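Local structure of cell death abnormality protein 2 (Caenorhabditis elegans, 3QWX) at residues Thr37-Asp42 against Ser50-Glu55. The protein acts as a CRK-family SH2-SH3 signalling adaptor that is required for cell migration and for the engulfment of cell corpses. Sequence-based numbering, arbitrary orientation.
With SO4 (sulfate ion), chain B.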
loop_
_atom_site.group_PDB
_atom_site.type_symbol
_atom_site.label_atom_id
_atom_site.label_comp_id
_atom_site.label_asym_id
_atom_site.label_seq_id
_atom_site.Cartn_x
_atom_site.Cartn_y
_atom_site.Cartn_z
ATOM N N THR A 37 6.788 -4.106 9.825
ATOM C CA THR A 37 6.292 -4.137 8.443
ATOM C C THR A 37 4.816 -3.731 8.440
ATOM O O THR A 37 4.046 -4.158 9.301
ATOM C CB THR A 37 6.486 -5.533 7.800
ATOM O OG1 THR A 37 7.823 -5.973 8.031
ATOM C CG2 THR A 37 6.241 -5.499 6.306
ATOM N N PHE A 38 4.427 -2.898 7.482
ATOM C CA PHE A 38 3.069 -2.358 7.459
ATOM C C PHE A 38 2.558 -2.127 6.038
ATOM O O PHE A 38 3.333 -2.068 5.073
ATOM C CB PHE A 38 3.023 -1.026 8.229
ATOM C CG PHE A 38 3.736 0.091 7.527
ATOM C CD1 PHE A 38 5.109 0.244 7.649
ATOM C CD2 PHE A 38 3.041 0.965 6.714
ATOM C CE1 PHE A 38 5.776 1.260 6.991
ATOM C CE2 PHE A 38 3.705 1.990 6.040
ATOM C CZ PHE A 38 5.077 2.129 6.178
ATOM N N LEU A 39 1.245 -1.988 5.914
ATOM C CA LEU A 39 0.664 -1.532 4.668
ATOM C C LEU A 39 -0.580 -0.720 4.954
ATOM O O LEU A 39 -1.128 -0.762 6.062
ATOM C CB LEU A 39 0.339 -2.710 3.750
ATOM C CG LEU A 39 -0.581 -3.821 4.272
ATOM C CD1 LEU A 39 -2.053 -3.412 4.208
ATOM C CD2 LEU A 39 -0.346 -5.079 3.442
ATOM N N MET A 40 -1.022 0.021 3.947
ATOM C CA MET A 40 -2.304 0.688 4.011
ATOM C C MET A 40 -3.263 0.054 3.019
ATOM O O MET A 40 -2.844 -0.561 2.046
ATOM C CB MET A 40 -2.159 2.183 3.737
ATOM C CG MET A 40 -1.704 2.961 4.977
ATOM S SD MET A 40 -1.546 4.691 4.575
ATOM C CE MET A 40 -3.252 5.152 4.277
ATOM N N ARG A 41 -4.548 0.196 3.299
ATOM C CA ARG A 41 -5.595 -0.424 2.498
ATOM C C ARG A 41 -6.893 0.300 2.797
ATOM O O ARG A 41 -6.929 1.191 3.646
ATOM C CB ARG A 41 -5.748 -1.903 2.855
ATOM C CG ARG A 41 -6.095 -2.133 4.306
ATOM C CD ARG A 41 -6.198 -3.604 4.673
ATOM N NE ARG A 41 -6.399 -3.733 6.118
ATOM C CZ ARG A 41 -7.567 -3.549 6.726
ATOM N NH1 ARG A 41 -8.636 -3.242 6.013
ATOM N NH2 ARG A 41 -7.670 -3.661 8.045
ATOM N N ASP A 42 -7.966 -0.098 2.125
ATOM C CA ASP A 42 -9.278 0.452 2.445
ATOM C C ASP A 42 -9.874 -0.154 3.715
ATOM O O ASP A 42 -9.739 -1.349 3.976
ATOM C CB ASP A 42 -10.223 0.285 1.253
ATOM C CG ASP A 42 -9.722 1.020 0.033
ATOM O OD1 ASP A 42 -9.384 2.208 0.176
ATOM O OD2 ASP A 42 -9.633 0.414 -1.051
ATOM N N SER A 50 -7.244 1.942 6.438
ATOM C CA SER A 50 -6.781 1.107 7.521
ATOM C C SER A 50 -5.289 0.934 7.369
ATOM O O SER A 50 -4.796 0.722 6.268
ATOM C CB SER A 50 -7.452 -0.267 7.478
ATOM O OG SER A 50 -8.732 -0.224 8.068
ATOM N N LEU A 51 -4.588 1.038 8.489
ATOM C CA LEU A 51 -3.175 0.750 8.573
ATOM C C LEU A 51 -3.051 -0.603 9.260
ATOM O O LEU A 51 -3.526 -0.768 10.382
ATOM C CB LEU A 51 -2.484 1.834 9.413
ATOM C CG LEU A 51 -0.997 1.705 9.726
ATOM C CD1 LEU A 51 -0.136 1.823 8.466
ATOM C CD2 LEU A 51 -0.601 2.759 10.742
ATOM N N THR A 52 -2.413 -1.558 8.593
ATOM C CA THR A 52 -2.178 -2.901 9.147
ATOM C C THR A 52 -0.674 -3.134 9.364
ATOM O O THR A 52 0.127 -2.918 8.452
ATOM C CB THR A 52 -2.773 -4.025 8.222
ATOM O OG1 THR A 52 -4.163 -3.772 7.992
ATOM C CG2 THR A 52 -2.626 -5.405 8.864
ATOM N N VAL A 53 -0.307 -3.566 10.574
ATOM C CA VAL A 53 1.089 -3.636 11.013
ATOM C C VAL A 53 1.411 -4.949 11.748
ATOM O O VAL A 53 0.639 -5.411 12.580
ATOM C CB VAL A 53 1.448 -2.458 11.972
ATOM C CG1 VAL A 53 2.957 -2.277 12.079
ATOM C CG2 VAL A 53 0.809 -1.167 11.516
ATOM N N ARG A 54 2.558 -5.541 11.432
ATOM C CA ARG A 54 3.095 -6.657 12.214
ATOM C C ARG A 54 3.842 -6.045 13.396
ATOM O O ARG A 54 4.858 -5.367 13.211
ATOM C CB ARG A 54 4.062 -7.475 11.355
ATOM C CG ARG A 54 4.797 -8.596 12.083
ATOM C CD ARG A 54 3.864 -9.666 12.623
ATOM N NE ARG A 54 4.623 -10.843 13.050
ATOM C CZ ARG A 54 4.953 -11.852 12.239
ATOM N NH1 ARG A 54 4.575 -11.826 10.966
ATOM N NH2 ARG A 54 5.648 -12.891 12.698
ATOM N N GLU A 55 3.322 -6.254 14.601
ATOM C CA GLU A 55 3.844 -5.563 15.784
ATOM C C GLU A 55 4.453 -6.513 16.805
ATOM O O GLU A 55 5.124 -6.087 17.745
ATOM C CB GLU A 55 2.749 -4.703 16.431
ATOM C CG GLU A 55 2.327 -3.533 15.541
ATOM C CD GLU A 55 1.522 -2.489 16.266
ATOM O OE1 GLU A 55 2.008 -1.936 17.282
ATOM O OE2 GLU A 55 0.401 -2.207 15.813
HETATM S S SO4 B . -11.547 -2.822 8.623
HETATM O O1 SO4 B . -11.293 -2.943 7.190
HETATM O O2 SO4 B . -12.611 -3.749 8.995
HETATM O O3 SO4 B . -10.356 -3.140 9.407
HETATM O O4 SO4 B . -11.932 -1.449 8.917
#
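Arg41 reaches over the antiparallel partner strand to Ser50 and Thr52, in the hairpin that forms part of the phosphotyrosine pocket of SH2 domains. CG lies between the backbone N and the carbonyl carbon (chi1 59°), which swings the chain over the neighbouring strand. CB leaves the sheet on the face shared with Leu39, Ser50 and Thr52; Arg41 CG passes Ser50 O at 3.7 Å, and CD runs on extended past Thr52 OG1. Arg41 NE then donates to Thr52 OG1 at 2.9 Å, a hydroxyl acceptor that positions the fork. Ser50 CB sits over the centre of the guanidinium, 3.4 Å from Arg41 CZ, where a small residue allows the flat group to lie close. At the far edge, near its plane, Arg41 NH1 donates almost straight (174°) to sulfate O1 and Arg41 NH2 to O3; such a flat fork suits two oxygens of one tetrahedral anion. The run Phe38 to Ser43 matches the FLVRES motif, so Arg41 probably binds phosphotyrosine and the sulfate probably marks the phosphate site. Backbone bonds such as Arg54 N to Thr37 O (2.9 Å) hold the strands in register. On the opposite face, Leu51 CD1 meets Phe38 CD2 at 3.7 Å and Met40 CG, apolar groups suited to a buried interior. Arg21, Ser43 and Ser44 N also bond the sulfate. Helix 21-29 packs over the Arg41 face, and strand 62-69 continues the sheet beyond 50-54.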